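Local coordinates for putative exported protein (PDB 2DVZ) that probably serves as a periplasmic solute receptor that binds glutamate for uptake, as other members of the Bug family bind carboxylate-bearing solutes, at residues A[22-27]-A[76-81]; A[135-140]-A[168-173]. All blocks are in the same frame, centred on the assembly; numbering follows the deposited sequence.

Overall arrangement
BugE has the two-lobed architecture of periplasmic binding proteins, with glutamate held between the lobes. The two contacts lie on opposite sides of the chain's centre, their centres 37 Å apart and their nearest atoms about 10 Å apart. They follow in series along the chain. Contact 1 pairs strands 21-25 and 78-82, and the loop after the first of these reaches the ligand through Phe27. Contact 2 sets helix 130-138 against the approach to strand 171-174, away from the annotated sites. A mixed sheet joins both regions, with the long strands 106-121 and 241-248 leading between them. Contact 1 thus lies beside the binding cleft, contact 2 at the outer end of the other lobe.

Contact 1 of 2, residues A[22-27]-A[76-81]; sequences RVIVPF and GYTLSI. With GLU (glutamic acid), chain G.
Joined through helix 32-48, strand 52-56 and helix 63-71, strands 21-25 and 78-82 are parallel neighbours in the mixed beta-sheet whose loops reach the glutamate pocket. Residues 22 and 24 use both backbone polar groups toward 76-81. Arg22 N donates to Tyr77 O at 2.9 Å, and Leu79 N returns a bond to Arg22 O at 2.7 Å. Ile24 N reaches Leu79 O at 2.8 Å; Ile81 N closes the ladder on Ile24 O at 3.0 Å, nearly along the C=O axis though less straight at hydrogen (148°). Val23 and Val25 bond instead on the side of strand 52-56, Val25 reaching on to Lys57, which makes 21-25 an inner strand.

On the face of Val23 and Leu79, Ile81 folds back at chi2 (-59°), and its CD1 meets Val23 CG1 at 3.6 Å. Its CG1 lies alongside Val25 CG2 at 3.7 Å. The other face carries Arg22, Ile24, Thr78 and Ser80, with helix 63-71 over Ile24 and Ser80. There the Arg22 chain bends at chi3 (53°) and runs beside Thr78, bringing NH1 to 3.0 Å from Thr78 OG1 while the methyl CG2 sits over the rim of one guanidinium face. Arg22 NE is salt-bridged to Glu55.

Beyond Pro26 the chain delivers Phe27 to the ligand. Its ring lies flat under the ligand's side chain, CG of the glutamate standing over the ring centre, and Phe27 CG comes within 3.5 Å of the ligand's CD. Phe27 therefore offers carbon rather than charge to the acid, shaping one wall of the site, while polar recognition comes from residues such as Thr33, Ser85, Ser149 and Ser178.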
ATOM      1  N   ARG A  22      15.912  11.725  -6.450  1.00 14.40           N
ATOM      2  CA  ARG A  22      14.913  10.994  -7.175  1.00 14.63           C
ATOM      3  C   ARG A  22      14.227  10.083  -6.147  1.00 13.72           C
ATOM      4  O   ARG A  22      14.884   9.458  -5.296  1.00 12.33           O
ATOM      5  CB  ARG A  22      15.552  10.160  -8.306  1.00 14.08           C
ATOM      6  CG  ARG A  22      16.250  10.999  -9.408  1.00 15.93           C
ATOM      7  CD  ARG A  22      17.159  10.141 -10.350  1.00 17.37           C
ATOM      8  NE  ARG A  22      16.434   9.001 -10.913  1.00 20.58           N
ATOM      9  CZ  ARG A  22      16.947   7.780 -11.090  1.00 23.95           C
ATOM     10  NH1 ARG A  22      18.215   7.510 -10.751  1.00 23.70           N
ATOM     11  NH2 ARG A  22      16.173   6.809 -11.589  1.00 25.75           N
ATOM     12  N   VAL A  23      12.901  10.038  -6.224  1.00 13.31           N
ATOM     13  CA  VAL A  23      12.134   9.134  -5.396  1.00 13.10           C
ATOM     14  C   VAL A  23      11.279   8.289  -6.314  1.00 13.23           C
ATOM     15  O   VAL A  23      10.397   8.786  -7.004  1.00 13.84           O
ATOM     16  CB  VAL A  23      11.262   9.869  -4.351  1.00 12.90           C
ATOM     17  CG1 VAL A  23      10.478   8.807  -3.442  1.00 10.10           C
ATOM     18  CG2 VAL A  23      12.147  10.796  -3.474  1.00 11.97           C
ATOM     19  N   ILE A  24      11.560   7.004  -6.320  1.00 13.41           N
ATOM     20  CA  ILE A  24      10.856   6.069  -7.155  1.00 13.66           C
ATOM     21  C   ILE A  24       9.645   5.501  -6.423  1.00 13.67           C
ATOM     22  O   ILE A  24       9.753   4.872  -5.359  1.00 13.20           O
ATOM     23  CB  ILE A  24      11.793   4.921  -7.663  1.00 14.26           C
ATOM     24  CG1 ILE A  24      12.951   5.475  -8.532  1.00 15.29           C
ATOM     25  CG2 ILE A  24      11.014   3.866  -8.461  1.00 14.65           C
ATOM     26  CD1 ILE A  24      14.087   4.354  -8.825  1.00 13.49           C
ATOM     27  N   VAL A  25       8.488   5.709  -7.046  1.00 14.05           N
ATOM     28  CA  VAL A  25       7.233   5.111  -6.623  1.00 14.24           C
ATOM     29  C   VAL A  25       6.933   3.906  -7.538  1.00 14.82           C
ATOM     30  O   VAL A  25       6.672   4.069  -8.737  1.00 15.27           O
ATOM     31  CB  VAL A  25       6.099   6.200  -6.592  1.00 14.00           C
ATOM     32  CG1 VAL A  25       4.696   5.590  -6.451  1.00 13.27           C
ATOM     33  CG2 VAL A  25       6.384   7.168  -5.483  1.00 13.01           C
ATOM     34  N   PRO A  26       6.988   2.683  -6.976  1.00 15.01           N
ATOM     35  CA  PRO A  26       6.832   1.472  -7.778  1.00 15.05           C
ATOM     36  C   PRO A  26       5.381   1.182  -8.218  1.00 14.98           C
ATOM     37  O   PRO A  26       5.041   0.054  -8.508  1.00 14.61           O
ATOM     38  CB  PRO A  26       7.395   0.398  -6.851  1.00 15.85           C
ATOM     39  CG  PRO A  26       6.964   0.902  -5.474  1.00 15.21           C
ATOM     40  CD  PRO A  26       7.236   2.368  -5.561  1.00 14.91           C
ATOM     41  N   PHE A  27       4.550   2.223  -8.323  1.00 15.24           N
ATOM     42  CA  PHE A  27       3.167   2.074  -8.762  1.00 14.61           C
ATOM     43  C   PHE A  27       2.762   3.261  -9.612  1.00 14.61           C
ATOM     44  O   PHE A  27       3.368   4.316  -9.547  1.00 15.51           O
ATOM     45  CB  PHE A  27       2.228   1.928  -7.560  1.00 13.70           C
ATOM     46  CG  PHE A  27       2.307   0.600  -6.921  1.00 14.39           C
ATOM     47  CD1 PHE A  27       1.677  -0.511  -7.517  1.00 12.82           C
ATOM     48  CD2 PHE A  27       3.046   0.417  -5.754  1.00 12.70           C
ATOM     49  CE1 PHE A  27       1.770  -1.768  -6.962  1.00 12.90           C
ATOM     50  CE2 PHE A  27       3.137  -0.860  -5.175  1.00 14.42           C
ATOM     51  CZ  PHE A  27       2.494  -1.955  -5.785  1.00 13.93           C
ATOM     52  N   GLY A  76      22.382   8.118  -1.946  1.00 14.73           N
ATOM     53  CA  GLY A  76      21.257   8.834  -1.364  1.00 14.64           C
ATOM     54  C   GLY A  76      20.440   9.712  -2.312  1.00 15.31           C
ATOM     55  O   GLY A  76      19.478  10.345  -1.872  1.00 15.67           O
ATOM     56  N   TYR A  77      20.818   9.784  -3.594  1.00 15.02           N
ATOM     57  CA  TYR A  77      20.091  10.598  -4.568  1.00 14.61           C
ATOM     58  C   TYR A  77      19.132   9.780  -5.455  1.00 14.59           C
ATOM     59  O   TYR A  77      18.475  10.321  -6.349  1.00 15.20           O
ATOM     60  CB  TYR A  77      21.089  11.380  -5.423  1.00 14.81           C
ATOM     61  CG  TYR A  77      21.876  12.374  -4.606  1.00 13.92           C
ATOM     62  CD1 TYR A  77      21.281  13.547  -4.166  1.00 11.34           C
ATOM     63  CD2 TYR A  77      23.203  12.116  -4.243  1.00 13.60           C
ATOM     64  CE1 TYR A  77      21.961  14.439  -3.410  1.00 12.85           C
ATOM     65  CE2 TYR A  77      23.919  13.018  -3.473  1.00 14.51           C
ATOM     66  CZ  TYR A  77      23.293  14.187  -3.066  1.00 14.95           C
ATOM     67  OH  TYR A  77      23.977  15.111  -2.291  1.00 15.37           O
ATOM     68  N   THR A  78      19.051   8.476  -5.219  1.00 13.77           N
ATOM     69  CA  THR A  78      17.971   7.697  -5.795  1.00 13.75           C
ATOM     70  C   THR A  78      17.365   6.869  -4.686  1.00 14.37           C
ATOM     71  O   THR A  78      17.984   5.931  -4.177  1.00 15.03           O
ATOM     72  CB  THR A  78      18.440   6.799  -6.961  1.00 13.91           C
ATOM     73  OG1 THR A  78      19.163   7.594  -7.943  1.00 15.21           O
ATOM     74  CG2 THR A  78      17.256   6.089  -7.582  1.00 11.14           C
ATOM     75  N   LEU A  79      16.145   7.223  -4.313  1.00 14.17           N
ATOM     76  CA  LEU A  79      15.453   6.562  -3.209  1.00 13.78           C
ATOM     77  C   LEU A  79      14.172   5.950  -3.742  1.00 13.43           C
ATOM     78  O   LEU A  79      13.828   6.129  -4.911  1.00 13.73           O
ATOM     79  CB  LEU A  79      15.140   7.594  -2.104  1.00 13.96           C
ATOM     80  CG  LEU A  79      16.336   8.411  -1.595  1.00 12.76           C
ATOM     81  CD1 LEU A  79      15.808   9.432  -0.669  1.00 14.04           C
ATOM     82  CD2 LEU A  79      17.342   7.580  -0.870  1.00 10.46           C
ATOM     83  N   SER A  80      13.467   5.220  -2.894  1.00 12.85           N
ATOM     84  CA  SER A  80      12.237   4.565  -3.313  1.00 12.29           C
ATOM     85  C   SER A  80      11.267   4.437  -2.143  1.00 12.67           C
ATOM     86  O   SER A  80      11.653   4.638  -0.975  1.00 12.75           O
ATOM     87  CB  SER A  80      12.512   3.198  -3.991  1.00 11.84           C
ATOM     88  OG  SER A  80      13.021   2.239  -3.063  1.00 10.66           O
ATOM     89  N   ILE A  81       9.996   4.155  -2.475  1.00 12.75           N
ATOM     90  CA  ILE A  81       8.932   3.999  -1.491  1.00 11.64           C
ATOM     91  C   ILE A  81       8.691   2.530  -1.206  1.00 11.74           C
ATOM     92  O   ILE A  81       8.318   1.781  -2.122  1.00 12.14           O
ATOM     93  CB  ILE A  81       7.606   4.690  -1.938  1.00 11.30           C
ATOM     94  CG1 ILE A  81       7.851   6.153  -2.294  1.00  8.97           C
ATOM     95  CG2 ILE A  81       6.549   4.640  -0.797  1.00  9.92           C
ATOM     96  CD1 ILE A  81       8.434   6.986  -1.123  1.00 11.00           C
TER
HETATM   97  N   GLU G1055      -0.810  -2.155  -3.550  1.00 11.71           N
HETATM   98  CA  GLU G1055       0.240  -1.185  -3.185  1.00 11.29           C
HETATM   99  C   GLU G1055       0.722  -1.376  -1.757  1.00 12.00           C
HETATM  100  O   GLU G1055       0.593  -0.536  -0.861  1.00 12.47           O
HETATM  101  CB  GLU G1055      -0.209   0.241  -3.490  1.00 11.17           C
HETATM  102  CG  GLU G1055      -0.885   0.355  -4.869  1.00  8.76           C
HETATM  103  CD  GLU G1055      -0.715   1.692  -5.528  1.00  9.91           C
HETATM  104  OE1 GLU G1055      -0.037   2.542  -4.913  1.00 10.90           O
HETATM  105  OE2 GLU G1055      -1.235   1.897  -6.682  1.00 10.40           O
HETATM  106  OXT GLU G1055       1.334  -2.422  -1.484  1.00 12.13           O

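Contact 2 of 2, residues A[135-140]-A[168-173]; sequences EELKKN and TDIVHV. With CD (cadmium ion), chain D; CD (cadmium ion), chain E.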
ATOM      1  N   GLU A 135     -23.581 -12.351   1.628  1.00 14.36           N
ATOM      2  CA  GLU A 135     -24.760 -13.026   1.109  1.00 15.18           C
ATOM      3  C   GLU A 135     -24.832 -12.962  -0.406  1.00 15.54           C
ATOM      4  O   GLU A 135     -24.878 -14.017  -1.045  1.00 16.13           O
ATOM      5  CB  GLU A 135     -26.025 -12.462   1.720  1.00 14.48           C
ATOM      6  CG  GLU A 135     -26.301 -13.039   3.086  1.00 16.72           C
ATOM      7  CD  GLU A 135     -27.238 -12.199   3.914  1.00 18.77           C
ATOM      8  OE1 GLU A 135     -28.010 -11.437   3.318  1.00 19.38           O
ATOM      9  OE2 GLU A 135     -27.208 -12.299   5.162  1.00 21.38           O
ATOM     10  N   GLU A 136     -24.830 -11.742  -0.961  1.00 15.27           N
ATOM     11  CA  GLU A 136     -24.822 -11.491  -2.420  1.00 15.41           C
ATOM     12  C   GLU A 136     -23.706 -12.260  -3.186  1.00 15.42           C
ATOM     13  O   GLU A 136     -23.966 -12.858  -4.242  1.00 15.57           O
ATOM     14  CB  GLU A 136     -24.734  -9.972  -2.683  1.00 14.71           C
ATOM     15  CG  GLU A 136     -24.542  -9.509  -4.147  1.00 15.95           C
ATOM     16  CD  GLU A 136     -25.694  -9.854  -5.107  1.00 19.84           C
ATOM     17  OE1 GLU A 136     -26.832 -10.141  -4.651  1.00 20.74           O
ATOM     18  OE2 GLU A 136     -25.466  -9.829  -6.352  1.00 20.20           O
ATOM     19  N   LEU A 137     -22.486 -12.249  -2.656  1.00 15.02           N
ATOM     20  CA  LEU A 137     -21.355 -12.957  -3.301  1.00 15.66           C
ATOM     21  C   LEU A 137     -21.517 -14.475  -3.256  1.00 16.29           C
ATOM     22  O   LEU A 137     -21.117 -15.160  -4.181  1.00 16.84           O
ATOM     23  CB  LEU A 137     -20.023 -12.588  -2.633  1.00 15.33           C
ATOM     24  CG  LEU A 137     -19.525 -11.140  -2.689  1.00 13.85           C
ATOM     25  CD1 LEU A 137     -18.167 -11.074  -2.008  1.00 10.97           C
ATOM     26  CD2 LEU A 137     -19.434 -10.604  -4.141  1.00 12.50           C
ATOM     27  N   LYS A 138     -22.125 -14.980  -2.180  1.00 16.83           N
ATOM     28  CA  LYS A 138     -22.336 -16.398  -1.993  1.00 17.94           C
ATOM     29  C   LYS A 138     -23.383 -16.935  -2.943  1.00 18.07           C
ATOM     30  O   LYS A 138     -23.279 -18.092  -3.386  1.00 17.59           O
ATOM     31  CB  LYS A 138     -22.684 -16.728  -0.539  1.00 17.97           C
ATOM     32  CG  LYS A 138     -21.436 -16.787   0.324  1.00 20.59           C
ATOM     33  CD  LYS A 138     -21.752 -16.828   1.820  1.00 22.86           C
ATOM     34  CE  LYS A 138     -20.452 -16.742   2.652  1.00 24.75           C
ATOM     35  NZ  LYS A 138     -20.759 -16.657   4.128  1.00 26.16           N
ATOM     36  N   LYS A 139     -24.363 -16.080  -3.266  1.00 18.40           N
ATOM     37  CA  LYS A 139     -25.428 -16.420  -4.223  1.00 18.68           C
ATOM     38  C   LYS A 139     -24.956 -16.375  -5.671  1.00 18.54           C
ATOM     39  O   LYS A 139     -25.670 -16.814  -6.549  1.00 18.89           O
ATOM     40  CB  LYS A 139     -26.638 -15.503  -4.037  1.00 19.60           C
ATOM     41  CG  LYS A 139     -27.502 -15.855  -2.817  1.00 20.72           C
ATOM     42  CD  LYS A 139     -28.431 -14.750  -2.447  1.00 21.39           C
ATOM     43  CE  LYS A 139     -29.149 -15.069  -1.151  1.00 24.09           C
ATOM     44  NZ  LYS A 139     -29.863 -16.397  -1.132  1.00 25.22           N
ATOM     45  N   ASN A 140     -23.751 -15.858  -5.917  1.00 17.83           N
ATOM     46  CA  ASN A 140     -23.275 -15.643  -7.256  1.00 17.31           C
ATOM     47  C   ASN A 140     -21.783 -15.995  -7.382  1.00 17.76           C
ATOM     48  O   ASN A 140     -21.007 -15.154  -7.816  1.00 17.41           O
ATOM     49  CB  ASN A 140     -23.501 -14.179  -7.652  1.00 16.98           C
ATOM     50  CG  ASN A 140     -24.974 -13.787  -7.653  1.00 18.27           C
ATOM     51  OD1 ASN A 140     -25.691 -14.103  -8.601  1.00 20.81           O
ATOM     52  ND2 ASN A 140     -25.432 -13.072  -6.598  1.00 14.23           N
ATOM     53  N   THR A 168     -15.934 -17.127  -0.485  1.00 16.12           N
ATOM     54  CA  THR A 168     -16.489 -16.497  -1.659  1.00 15.69           C
ATOM     55  C   THR A 168     -15.590 -16.760  -2.857  1.00 15.76           C
ATOM     56  O   THR A 168     -14.457 -17.235  -2.692  1.00 15.59           O
ATOM     57  CB  THR A 168     -16.768 -14.991  -1.426  1.00 15.78           C
ATOM     58  OG1 THR A 168     -15.580 -14.372  -0.947  1.00 16.22           O
ATOM     59  CG2 THR A 168     -17.920 -14.779  -0.368  1.00 14.71           C
ATOM     60  N   ASP A 169     -16.119 -16.491  -4.056  1.00 16.44           N
ATOM     61  CA  ASP A 169     -15.452 -16.765  -5.334  1.00 16.90           C
ATOM     62  C   ASP A 169     -15.731 -15.561  -6.186  1.00 17.67           C
ATOM     63  O   ASP A 169     -16.863 -15.294  -6.572  1.00 17.43           O
ATOM     64  CB  ASP A 169     -16.002 -18.058  -5.968  1.00 17.02           C
ATOM     65  CG  ASP A 169     -15.519 -18.305  -7.410  1.00 19.08           C
ATOM     66  OD1 ASP A 169     -14.833 -17.455  -8.042  1.00 22.78           O
ATOM     67  OD2 ASP A 169     -15.850 -19.392  -7.935  1.00 19.59           O
ATOM     68  N   ILE A 170     -14.667 -14.811  -6.440  1.00 18.82           N
ATOM     69  CA  ILE A 170     -14.740 -13.524  -7.106  1.00 19.53           C
ATOM     70  C   ILE A 170     -13.492 -13.473  -7.925  1.00 18.77           C
ATOM     71  O   ILE A 170     -12.473 -14.081  -7.542  1.00 19.16           O
ATOM     72  CB  ILE A 170     -14.927 -12.287  -6.109  1.00 20.12           C
ATOM     73  CG1 ILE A 170     -14.036 -12.381  -4.867  1.00 21.90           C
ATOM     74  CG2 ILE A 170     -16.305 -12.322  -5.504  1.00 21.65           C
ATOM     75  CD1 ILE A 170     -14.444 -11.380  -3.684  1.00 20.01           C
ATOM     76  N   VAL A 171     -13.584 -12.806  -9.072  1.00 17.64           N
ATOM     77  CA  VAL A 171     -12.550 -12.897 -10.091  1.00 17.25           C
ATOM     78  C   VAL A 171     -11.596 -11.718 -10.055  1.00 16.13           C
ATOM     79  O   VAL A 171     -12.001 -10.564 -10.181  1.00 16.53           O
ATOM     80  CB  VAL A 171     -13.136 -13.089 -11.538  1.00 17.57           C
ATOM     81  CG1 VAL A 171     -11.995 -13.154 -12.568  1.00 17.66           C
ATOM     82  CG2 VAL A 171     -13.976 -14.365 -11.604  1.00 18.09           C
ATOM     83  N   HIS A 172     -10.316 -12.036  -9.929  1.00 15.15           N
ATOM     84  CA  HIS A 172      -9.261 -11.054  -9.854  1.00 14.23           C
ATOM     85  C   HIS A 172      -8.985 -10.387 -11.180  1.00 14.06           C
ATOM     86  O   HIS A 172      -8.787 -11.046 -12.173  1.00 14.51           O
ATOM     87  CB  HIS A 172      -7.979 -11.694  -9.329  1.00 13.67           C
ATOM     88  CG  HIS A 172      -6.817 -10.757  -9.304  1.00 13.56           C
ATOM     89  ND1 HIS A 172      -5.580 -11.097  -9.815  1.00 12.97           N
ATOM     90  CD2 HIS A 172      -6.700  -9.487  -8.842  1.00 13.30           C
ATOM     91  CE1 HIS A 172      -4.745 -10.081  -9.655  1.00 14.02           C
ATOM     92  NE2 HIS A 172      -5.397  -9.091  -9.066  1.00 14.53           N
ATOM     93  N   VAL A 173      -8.999  -9.063 -11.189  1.00 13.98           N
ATOM     94  CA  VAL A 173      -8.541  -8.313 -12.330  1.00 13.52           C
ATOM     95  C   VAL A 173      -7.434  -7.370 -11.851  1.00 14.07           C
ATOM     96  O   VAL A 173      -7.726  -6.369 -11.152  1.00 14.78           O
ATOM     97  CB  VAL A 173      -9.650  -7.474 -13.018  1.00 12.96           C
ATOM     98  CG1 VAL A 173      -9.062  -6.754 -14.254  1.00 11.19           C
ATOM     99  CG2 VAL A 173     -10.892  -8.351 -13.389  1.00 12.41           C
TER
HETATM  100 CD    CD D1003     -29.526  -9.595   3.869  1.00 34.50          CD
HETATM  101 CD    CD E1004     -28.864 -10.730  -5.528  1.00 23.83          CD
HETATM  102  O   HOH W   1     -28.025 -10.246  -7.565  1.00 20.72           O
HETATM  103  O   HOH W   2     -19.071 -16.683  -3.927  1.00 10.17           O
HETATM  104  O   HOH W   3     -18.863 -13.726  -7.195  1.00 14.28           O
HETATM  105  O   HOH W   4     -27.969  -8.078   5.333  1.00  2.05           O
HETATM  106  O   HOH W   5     -29.984 -11.431  -3.089  1.00 13.56           O
HETATM  107  O   HOH W   6     -30.076  -8.552  -5.672  1.00  2.00           O
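Leu137 O is gripped twice: by Asn140 N at 3.2 Å, within the turn, and by a water at 2.6 Å. The same water accepts from Asp169 N at 3.0 Å, so it links the helix to 168-173. A second water donates to Asn140 O and to Asp169 O, at 2.6 Å each, and thus joins two carbonyl oxygens that could not bond directly. Asn140, meanwhile, turns its side chain back on the helix, where ND2 donates to Glu136 O at 2.8 Å in the plane of that carbonyl.

In the fold, helix 130-138 packs here beside the connection that closes a beta-alpha-beta crossover, from strand 145-148 through helix 154-166 to strand 171-174. Leu137 does most of the apolar work. Its CB rests on the methyl CG2 of Thr168 at 3.8 Å; with CD1 continuing the chain (chi2 -178°), the side branch CD2 meets Ile170 CG2, also at 3.8 Å, the two side chains crossing obliquely. Phe162 touches Leu137, Thr168 and Ile170 alike, which makes a small apolar cluster beside the water bridges. Thr168 OG1 is bonded to Thr166 OG1, leaving CG2 to face the helix; the aliphatic CG of Lys138 comes over this methyl. Glu135 and Glu136 take no part in this packing, and each binds a separate cadmium ion through OE1, with Glu135 OE2 salt-bridged to Lys131.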